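Local coordinates for protein glutathione s-transferase I (Zea mays, PDB 1AXD) that catalyses the conjugation of glutathione to electrophilic compounds and so takes part in detoxifying herbicides in maize, at residues A[98-101]-A[102-106]; A[154-157]-A[158-161]; A[191-194]-A[195-199]. All coordinates share one frame; numbering follows the deposited sequence.

Contact 1: A[98-101]-A[102-106]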
ATOM      1  N   ILE A  98       4.617   0.021   7.305  1.00 15.22           N
ATOM      2  CA  ILE A  98       4.916   0.150   5.880  1.00 14.65           C
ATOM      3  C   ILE A  98       3.617   0.649   5.239  1.00 15.89           C
ATOM      4  O   ILE A  98       3.665   1.405   4.290  1.00 17.27           O
ATOM      5  CB  ILE A  98       5.352  -1.218   5.255  1.00 15.05           C
ATOM      6  CG1 ILE A  98       6.830  -1.482   5.540  1.00 17.06           C
ATOM      7  CG2 ILE A  98       5.129  -1.241   3.725  1.00 10.79           C
ATOM      8  CD1 ILE A  98       7.322  -2.809   5.004  1.00 12.05           C
ATOM      9  N   GLU A  99       2.473   0.258   5.791  1.00 17.34           N
ATOM     10  CA  GLU A  99       1.186   0.681   5.264  1.00 18.08           C
ATOM     11  C   GLU A  99       0.853   2.085   5.676  1.00 19.97           C
ATOM     12  O   GLU A  99       0.258   2.807   4.895  1.00 26.14           O
ATOM     13  CB  GLU A  99       0.084  -0.281   5.708  1.00 20.56           C
ATOM     14  CG  GLU A  99       0.082  -1.636   5.016  1.00 20.93           C
ATOM     15  CD  GLU A  99      -0.170  -1.531   3.526  1.00 22.14           C
ATOM     16  OE1 GLU A  99      -1.259  -1.066   3.132  1.00 21.33           O
ATOM     17  OE2 GLU A  99       0.727  -1.917   2.745  1.00 22.75           O
ATOM     18  N   VAL A 100       1.221   2.478   6.888  1.00 21.35           N
ATOM     19  CA  VAL A 100       0.956   3.837   7.366  1.00 20.04           C
ATOM     20  C   VAL A 100       1.682   4.858   6.504  1.00 23.03           C
ATOM     21  O   VAL A 100       1.096   5.873   6.168  1.00 27.05           O
ATOM     22  CB  VAL A 100       1.380   4.021   8.841  1.00 19.92           C
ATOM     23  CG1 VAL A 100       1.257   5.501   9.249  1.00 12.33           C
ATOM     24  CG2 VAL A 100       0.512   3.130   9.759  1.00 15.59           C
ATOM     25  N   GLU A 101       2.941   4.595   6.154  1.00 19.16           N
ATOM     26  CA  GLU A 101       3.717   5.501   5.306  1.00 12.74           C
ATOM     27  C   GLU A 101       2.977   5.802   4.055  1.00 17.25           C
ATOM     28  O   GLU A 101       2.854   6.958   3.688  1.00 20.20           O
ATOM     29  CB  GLU A 101       5.048   4.857   4.933  1.00  6.61           C
ATOM     30  CG  GLU A 101       5.858   5.633   3.910  1.00 13.35           C
ATOM     31  CD  GLU A 101       5.735   5.073   2.497  1.00 18.35           C
ATOM     32  OE1 GLU A 101       5.932   3.846   2.306  1.00 23.37           O
ATOM     33  OE2 GLU A 101       5.453   5.865   1.573  1.00 17.63           O
ATOM     34  N   ALA A 102       2.444   4.765   3.425  1.00 16.49           N
ATOM     35  CA  ALA A 102       1.738   4.905   2.165  1.00 16.62           C
ATOM     36  C   ALA A 102       0.405   5.502   2.275  1.00 15.81           C
ATOM     37  O   ALA A 102       0.090   6.384   1.517  1.00 16.42           O
ATOM     38  CB  ALA A 102       1.670   3.524   1.452  1.00 16.04           C
ATOM     39  N   ASN A 103      -0.377   5.061   3.243  1.00 20.17           N
ATOM     40  CA  ASN A 103      -1.745   5.537   3.411  1.00 19.92           C
ATOM     41  C   ASN A 103      -1.958   6.681   4.345  1.00 21.76           C
ATOM     42  O   ASN A 103      -3.086   7.132   4.479  1.00 23.82           O
ATOM     43  CB  ASN A 103      -2.608   4.363   3.867  1.00 21.86           C
ATOM     44  CG  ASN A 103      -2.375   3.120   3.040  1.00 22.85           C
ATOM     45  OD1 ASN A 103      -2.268   2.036   3.571  1.00 32.26           O
ATOM     46  ND2 ASN A 103      -2.295   3.281   1.729  1.00 28.63           N
ATOM     47  N   GLN A 104      -0.894   7.166   4.978  1.00 22.72           N
ATOM     48  CA  GLN A 104      -1.007   8.252   5.941  1.00 16.07           C
ATOM     49  C   GLN A 104      -0.042   9.365   5.712  1.00 13.86           C
ATOM     50  O   GLN A 104      -0.454  10.465   5.392  1.00 17.07           O
ATOM     51  CB  GLN A 104      -0.776   7.694   7.340  1.00 19.47           C
ATOM     52  CG  GLN A 104      -1.683   8.244   8.379  1.00 27.33           C
ATOM     53  CD  GLN A 104      -3.105   7.785   8.195  1.00 29.87           C
ATOM     54  OE1 GLN A 104      -3.365   6.607   8.002  1.00 26.91           O
ATOM     55  NE2 GLN A 104      -4.038   8.722   8.276  1.00 27.72           N
ATOM     56  N   TYR A 105       1.243   9.082   5.875  1.00 13.80           N
ATOM     57  CA  TYR A 105       2.299  10.079   5.739  1.00 14.85           C
ATOM     58  C   TYR A 105       2.433  10.608   4.361  1.00 17.68           C
ATOM     59  O   TYR A 105       2.129  11.770   4.130  1.00 20.86           O
ATOM     60  CB  TYR A 105       3.607   9.449   6.200  1.00 20.72           C
ATOM     61  CG  TYR A 105       4.790  10.369   6.340  1.00 20.38           C
ATOM     62  CD1 TYR A 105       5.041  11.036   7.539  1.00 21.35           C
ATOM     63  CD2 TYR A 105       5.710  10.501   5.309  1.00 21.30           C
ATOM     64  CE1 TYR A 105       6.181  11.797   7.707  1.00 24.34           C
ATOM     65  CE2 TYR A 105       6.853  11.263   5.465  1.00 23.86           C
ATOM     66  CZ  TYR A 105       7.086  11.908   6.662  1.00 22.29           C
ATOM     67  OH  TYR A 105       8.226  12.657   6.812  1.00 23.60           O
ATOM     68  N   THR A 106       2.890   9.771   3.439  1.00 16.72           N
ATOM     69  CA  THR A 106       3.060  10.177   2.052  1.00 17.81           C
ATOM     70  C   THR A 106       1.773  10.723   1.448  1.00 19.99           C
ATOM     71  O   THR A 106       1.839  11.679   0.695  1.00 21.99           O
ATOM     72  CB  THR A 106       3.596   9.010   1.218  1.00 19.10           C
ATOM     73  OG1 THR A 106       4.810   8.538   1.815  1.00 18.89           O
ATOM     74  CG2 THR A 106       3.867   9.444  -0.232  1.00 14.62           C
TER
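E101 and T106 meet where helix 88-122 widens into a pi-type turn. The bond from N103 N to E99 O is still an ordinary i to i+4 helical bond. At E101 the pattern has moved on by one residue: T106 N donates to E101 O, five residues back, at 2.8 Å. The Y105 N to V100 O bond has the same spacing, though the position of V100 O is less certain.

A102 follows E101 directly. Its methyl points away from 98-101 overall, but still lies 3.8 Å from E99 O.

V100 lies on the flank facing the dimer partner. F51 of the second subunit packs on both V100 and Q104, consistent with the aromatic key of the lock-and-key contact in many GST dimers. Y145 of helix 128-151 also touches V100.

The E101 side chain runs beside that of T106, pointing the same way. R68 forms a salt bridge with E101 OE2. The CG of E101 is anti to the backbone N (chi1 173°), and the chain then bends at chi2. This brings OE2 to 2.8 Å from T106 OG1. T106 OG1 is also 3.1 Å from E101 O, so its one proton has two acceptors to choose from.

Contact 2: A[154-157]-A[158-161]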
ATOM      1  N   TYR A 154      12.361   3.294  16.899  1.00 28.71           N
ATOM      2  CA  TYR A 154      11.951   3.436  15.516  1.00 27.19           C
ATOM      3  C   TYR A 154      10.452   3.163  15.365  1.00 29.35           C
ATOM      4  O   TYR A 154       9.775   2.957  16.366  1.00 30.55           O
ATOM      5  CB  TYR A 154      12.757   2.481  14.651  1.00 25.81           C
ATOM      6  CG  TYR A 154      14.221   2.830  14.554  1.00 27.84           C
ATOM      7  CD1 TYR A 154      14.667   3.765  13.615  1.00 26.10           C
ATOM      8  CD2 TYR A 154      15.167   2.195  15.364  1.00 27.03           C
ATOM      9  CE1 TYR A 154      16.010   4.056  13.470  1.00 26.07           C
ATOM     10  CE2 TYR A 154      16.530   2.479  15.230  1.00 28.37           C
ATOM     11  CZ  TYR A 154      16.943   3.413  14.278  1.00 30.99           C
ATOM     12  OH  TYR A 154      18.280   3.707  14.115  1.00 30.15           O
ATOM     13  N   LEU A 155       9.952   3.147  14.131  1.00 28.63           N
ATOM     14  CA  LEU A 155       8.532   2.920  13.867  1.00 24.92           C
ATOM     15  C   LEU A 155       8.015   1.519  14.198  1.00 27.14           C
ATOM     16  O   LEU A 155       7.019   1.405  14.887  1.00 27.26           O
ATOM     17  CB  LEU A 155       8.215   3.266  12.410  1.00 16.48           C
ATOM     18  CG  LEU A 155       7.569   4.604  12.047  1.00 11.96           C
ATOM     19  CD1 LEU A 155       7.504   5.586  13.231  1.00  9.09           C
ATOM     20  CD2 LEU A 155       8.324   5.191  10.872  1.00  5.41           C
ATOM     21  N   ALA A 156       8.672   0.473  13.713  1.00 26.15           N
ATOM     22  CA  ALA A 156       8.217  -0.889  13.972  1.00 25.34           C
ATOM     23  C   ALA A 156       8.504  -1.346  15.354  1.00 27.27           C
ATOM     24  O   ALA A 156       7.901  -2.305  15.800  1.00 29.37           O
ATOM     25  CB  ALA A 156       8.834  -1.845  12.957  1.00 26.31           C
ATOM     26  N   GLY A 157       9.436  -0.682  16.024  1.00 28.28           N
ATOM     27  CA  GLY A 157       9.822  -1.062  17.369  1.00 30.72           C
ATOM     28  C   GLY A 157      11.215  -0.520  17.623  1.00 31.85           C
ATOM     29  O   GLY A 157      11.608   0.446  16.991  1.00 35.10           O
ATOM     30  N   ASP A 158      11.990  -1.166  18.490  1.00 34.63           N
ATOM     31  CA  ASP A 158      13.343  -0.684  18.804  1.00 36.43           C
ATOM     32  C   ASP A 158      14.406  -1.022  17.791  1.00 36.37           C
ATOM     33  O   ASP A 158      15.574  -0.911  18.106  1.00 40.45           O
ATOM     34  CB  ASP A 158      13.789  -1.178  20.188  1.00 36.69           C
ATOM     35  CG  ASP A 158      13.113  -0.437  21.334  1.00 39.33           C
ATOM     36  OD1 ASP A 158      12.577   0.670  21.118  1.00 36.73           O
ATOM     37  OD2 ASP A 158      13.134  -0.962  22.468  1.00 45.89           O
ATOM     38  N   PHE A 159      14.016  -1.332  16.563  1.00 35.68           N
ATOM     39  CA  PHE A 159      14.965  -1.712  15.519  1.00 31.99           C
ATOM     40  C   PHE A 159      14.640  -1.008  14.223  1.00 30.25           C
ATOM     41  O   PHE A 159      13.498  -0.607  14.034  1.00 31.87           O
ATOM     42  CB  PHE A 159      14.879  -3.231  15.313  1.00 30.39           C
ATOM     43  CG  PHE A 159      13.462  -3.736  15.238  1.00 30.27           C
ATOM     44  CD1 PHE A 159      12.746  -3.671  14.048  1.00 31.15           C
ATOM     45  CD2 PHE A 159      12.817  -4.192  16.373  1.00 28.07           C
ATOM     46  CE1 PHE A 159      11.404  -4.041  13.996  1.00 31.21           C
ATOM     47  CE2 PHE A 159      11.480  -4.563  16.327  1.00 32.23           C
ATOM     48  CZ  PHE A 159      10.772  -4.486  15.137  1.00 28.24           C
ATOM     49  N   LEU A 160      15.634  -0.816  13.359  1.00 25.34           N
ATOM     50  CA  LEU A 160      15.401  -0.184  12.064  1.00 24.95           C
ATOM     51  C   LEU A 160      14.751  -1.233  11.206  1.00 24.46           C
ATOM     52  O   LEU A 160      15.058  -2.404  11.365  1.00 23.03           O
ATOM     53  CB  LEU A 160      16.718   0.257  11.410  1.00 20.67           C
ATOM     54  CG  LEU A 160      16.661   0.972  10.053  1.00 16.53           C
ATOM     55  CD1 LEU A 160      16.247   2.433  10.233  1.00 16.49           C
ATOM     56  CD2 LEU A 160      18.042   0.930   9.395  1.00 19.23           C
ATOM     57  N   SER A 161      13.860  -0.818  10.311  1.00 24.27           N
ATOM     58  CA  SER A 161      13.171  -1.738   9.418  1.00 19.27           C
ATOM     59  C   SER A 161      12.796  -1.010   8.153  1.00 21.29           C
ATOM     60  O   SER A 161      13.082   0.182   8.031  1.00 19.65           O
ATOM     61  CB  SER A 161      11.916  -2.269  10.101  1.00 17.36           C
ATOM     62  OG  SER A 161      11.003  -1.214  10.361  1.00 20.80           O
TER
HETATM   63  O   HOH W   1      11.230   0.145  12.733  1.00 12.92           O
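Y154 lies across the chain segment F159-L160. Its CB sits 3.2 Å from F159 O. CG anti to the carbonyl carbon (chi1 -68°) swings the ring over the backbone that follows. CD2 then comes 3.4 Å from F159 C, and the carbonyl carbon of D158 lies at the ring edge. L160 CA stands over the centre of one face. Further out, CE1 meets L160 CD1 at 3.6 Å and CE2 comes 3.9 Å from L160 N, with the far end of the ring beside L160. Cutting Y154 back to an alanine is likely to leave L160 without the ring that packs on it and open a gap toward W192.

The turn is held by Y154 N donating to G157 O. G157 has backbone angles at which a CB would strike the preceding carbonyl O. The F159 ring folds back, with G157 CA over one face and its CE1 3.5 Å from A156 CB. R84 makes a cation-pi contact with this ring.

Inside the loop a water accepts from A156 N and from S161 OG, and donates to F159 O at 2.7 Å. S161 is the N-cap of helix 162-165; its OG takes a weak bond from A163 N. S161 N donates to D164 OD2, one half of the N-capping box known in the C-terminal helical domain of GSTs.

Contact 3: A[191-194]-A[195-199]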
ATOM      1  N   ALA A 191      14.452  13.975  15.845  1.00 30.54           N
ATOM      2  CA  ALA A 191      15.626  13.192  16.226  1.00 31.79           C
ATOM      3  C   ALA A 191      15.723  11.994  15.329  1.00 30.16           C
ATOM      4  O   ALA A 191      16.781  11.731  14.781  1.00 30.00           O
ATOM      5  CB  ALA A 191      15.512  12.773  17.700  1.00 35.33           C
ATOM      6  N   TRP A 192      14.606  11.288  15.187  1.00 32.69           N
ATOM      7  CA  TRP A 192      14.472  10.104  14.338  1.00 33.07           C
ATOM      8  C   TRP A 192      14.956  10.377  12.924  1.00 33.04           C
ATOM      9  O   TRP A 192      15.719   9.585  12.386  1.00 34.52           O
ATOM     10  CB  TRP A 192      12.990   9.689  14.327  1.00 29.94           C
ATOM     11  CG  TRP A 192      12.598   8.695  13.284  1.00 26.35           C
ATOM     12  CD1 TRP A 192      12.900   7.364  13.261  1.00 20.88           C
ATOM     13  CD2 TRP A 192      11.787   8.945  12.132  1.00 23.90           C
ATOM     14  NE1 TRP A 192      12.325   6.771  12.168  1.00 22.06           N
ATOM     15  CE2 TRP A 192      11.634   7.718  11.457  1.00 25.04           C
ATOM     16  CE3 TRP A 192      11.166  10.089  11.609  1.00 27.34           C
ATOM     17  CZ2 TRP A 192      10.886   7.599  10.280  1.00 26.43           C
ATOM     18  CZ3 TRP A 192      10.424   9.973  10.447  1.00 25.71           C
ATOM     19  CH2 TRP A 192      10.289   8.736   9.795  1.00 27.80           C
ATOM     20  N   TRP A 193      14.512  11.485  12.340  1.00 30.71           N
ATOM     21  CA  TRP A 193      14.907  11.868  10.992  1.00 30.99           C
ATOM     22  C   TRP A 193      16.385  12.176  10.903  1.00 32.87           C
ATOM     23  O   TRP A 193      16.982  11.937   9.868  1.00 34.04           O
ATOM     24  CB  TRP A 193      14.088  13.076  10.534  1.00 31.96           C
ATOM     25  CG  TRP A 193      14.501  13.606   9.207  1.00 27.44           C
ATOM     26  CD1 TRP A 193      14.869  14.882   8.918  1.00 23.18           C
ATOM     27  CD2 TRP A 193      14.643  12.857   7.995  1.00 30.59           C
ATOM     28  NE1 TRP A 193      15.244  14.974   7.601  1.00 28.15           N
ATOM     29  CE2 TRP A 193      15.116  13.745   7.012  1.00 28.51           C
ATOM     30  CE3 TRP A 193      14.419  11.517   7.645  1.00 31.70           C
ATOM     31  CZ2 TRP A 193      15.375  13.340   5.702  1.00 27.63           C
ATOM     32  CZ3 TRP A 193      14.677  11.115   6.342  1.00 29.22           C
ATOM     33  CH2 TRP A 193      15.152  12.024   5.389  1.00 29.25           C
ATOM     34  N   SER A 194      16.965  12.733  11.958  1.00 35.44           N
ATOM     35  CA  SER A 194      18.393  13.043  11.959  1.00 39.00           C
ATOM     36  C   SER A 194      19.179  11.754  12.025  1.00 38.44           C
ATOM     37  O   SER A 194      20.186  11.622  11.336  1.00 41.09           O
ATOM     38  CB  SER A 194      18.749  13.926  13.158  1.00 39.39           C
ATOM     39  OG  SER A 194      17.894  15.053  13.232  1.00 47.45           O
ATOM     40  N   GLY A 195      18.718  10.809  12.838  1.00 33.00           N
ATOM     41  CA  GLY A 195      19.412   9.545  12.954  1.00 30.18           C
ATOM     42  C   GLY A 195      19.507   8.873  11.604  1.00 28.99           C
ATOM     43  O   GLY A 195      20.547   8.355  11.236  1.00 28.18           O
ATOM     44  N   LEU A 196      18.398   8.902  10.871  1.00 30.60           N
ATOM     45  CA  LEU A 196      18.332   8.306   9.545  1.00 31.23           C
ATOM     46  C   LEU A 196      19.207   9.038   8.603  1.00 32.89           C
ATOM     47  O   LEU A 196      19.878   8.405   7.818  1.00 37.09           O
ATOM     48  CB  LEU A 196      16.893   8.299   9.009  1.00 26.40           C
ATOM     49  CG  LEU A 196      15.879   7.344   9.650  1.00 24.63           C
ATOM     50  CD1 LEU A 196      14.497   7.591   9.047  1.00 18.75           C
ATOM     51  CD2 LEU A 196      16.284   5.879   9.432  1.00 20.81           C
ATOM     52  N   MET A 197      19.240  10.364   8.700  1.00 32.24           N
ATOM     53  CA  MET A 197      20.047  11.178   7.808  1.00 34.90           C
ATOM     54  C   MET A 197      21.524  10.934   7.913  1.00 40.56           C
ATOM     55  O   MET A 197      22.262  11.341   7.024  1.00 41.86           O
ATOM     56  CB  MET A 197      19.733  12.647   8.016  1.00 33.74           C
ATOM     57  CG  MET A 197      18.987  13.254   6.870  1.00 40.62           C
ATOM     58  SD  MET A 197      18.510  14.938   7.243  1.00 52.89           S
ATOM     59  CE  MET A 197      19.896  15.852   6.601  1.00 52.15           C
ATOM     60  N   GLU A 198      21.958  10.277   8.980  1.00 44.43           N
ATOM     61  CA  GLU A 198      23.370   9.967   9.157  1.00 47.16           C
ATOM     62  C   GLU A 198      23.773   8.777   8.320  1.00 45.31           C
ATOM     63  O   GLU A 198      24.906   8.719   7.863  1.00 48.02           O
ATOM     64  CB  GLU A 198      23.663   9.648  10.622  1.00 52.78           C
ATOM     65  CG  GLU A 198      23.340  10.766  11.592  1.00 62.01           C
ATOM     66  CD  GLU A 198      23.700  10.421  13.032  1.00 66.89           C
ATOM     67  OE1 GLU A 198      24.018   9.243  13.323  1.00 68.08           O
ATOM     68  OE2 GLU A 198      23.659  11.340  13.879  1.00 73.71           O
ATOM     69  N   ARG A 199      22.854   7.839   8.121  1.00 41.26           N
ATOM     70  CA  ARG A 199      23.145   6.623   7.370  1.00 39.35           C
ATOM     71  C   ARG A 199      23.672   6.870   5.990  1.00 39.20           C
ATOM     72  O   ARG A 199      23.127   7.693   5.270  1.00 41.24           O
ATOM     73  CB  ARG A 199      21.907   5.728   7.284  1.00 39.12           C
ATOM     74  CG  ARG A 199      21.145   5.556   8.582  1.00 39.04           C
ATOM     75  CD  ARG A 199      20.058   4.505   8.433  1.00 40.68           C
ATOM     76  NE  ARG A 199      20.629   3.168   8.307  1.00 42.94           N
ATOM     77  CZ  ARG A 199      21.140   2.476   9.322  1.00 43.37           C
ATOM     78  NH1 ARG A 199      21.147   2.989  10.547  1.00 45.39           N
ATOM     79  NH2 ARG A 199      21.662   1.278   9.112  1.00 42.65           N
TER
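L196 CD1 touches two tryptophans one turn earlier in helix 187-198, a face of W192 and the edge of W193. It lies over the W192 face offset toward the rim, 3.7 Å from CE2. The same CD1 reaches W193 near the plane of its ring, 4.2 Å from CE3. One leucine methyl thus makes a CH-pi contact with the first indole and an edge contact with the second. L196 CG is anti to its own carbonyl carbon (chi1 -71°) and CD1 is extended beyond it, which carries the methyl back toward the earlier turn.

M197 meets the W193 ring in a different way. Its CG sits over the six-membered ring, 4.2 Å from the centroid. The extended chi2 (175°) sends SD on from CG along the indole. SD approaches the five-membered ring obliquely, 3.9 Å from its centroid, in a Met-aromatic contact.

Beneath these side chains the backbone is regular. G195 N donates to A191 O at 2.9 Å, and M197 N to W193 O at 3.0 Å.

The other side is looser. A191 and E198 are exposed. G195 has no side chain, although there would be room for a CB. E198 N makes a weak bond to S194 O at 3.2 Å and another bond to G195 O, as the helix runs out. S194 OG turns to K190 NZ instead of crossing the contact.

The packed side faces other helices of the C-terminal domain. W192 NE1 bonds to D164 OD1 in helix 162-165. W193 packs on V168, T171 and L172 of helix 168-174 and meets F175 edge-to-face. R199, the N-cap of helix 200-208, reaches across to E23 of helix 14-24 in the N-terminal thioredoxin-like domain.

The three contacts follow one another along the chain. Contact 1 lies on the long helix 88-122, contact 2 in the loop between helices 128-151 and 162-165, and contact 3 on helix 187-198. Contacts 2 and 3 have centres 13 Å apart and touch directly: L160 CD1 meets L196 CD2 at 3.5 Å. D164 OD1 accepts from both L155 N and W192 NE1. Contact 1 is deeper in the chain. It touches neither, with nearest atoms about 6 and 5 Å away, but L155, Y105 and V100 all pack on Y145. Contacts 2 and 3 thus pack the loop before helix 162-165 against helix 187-198 inside the C-terminal helical domain, while contact 1 links helix 88-122 to helix 128-151 and to the second subunit.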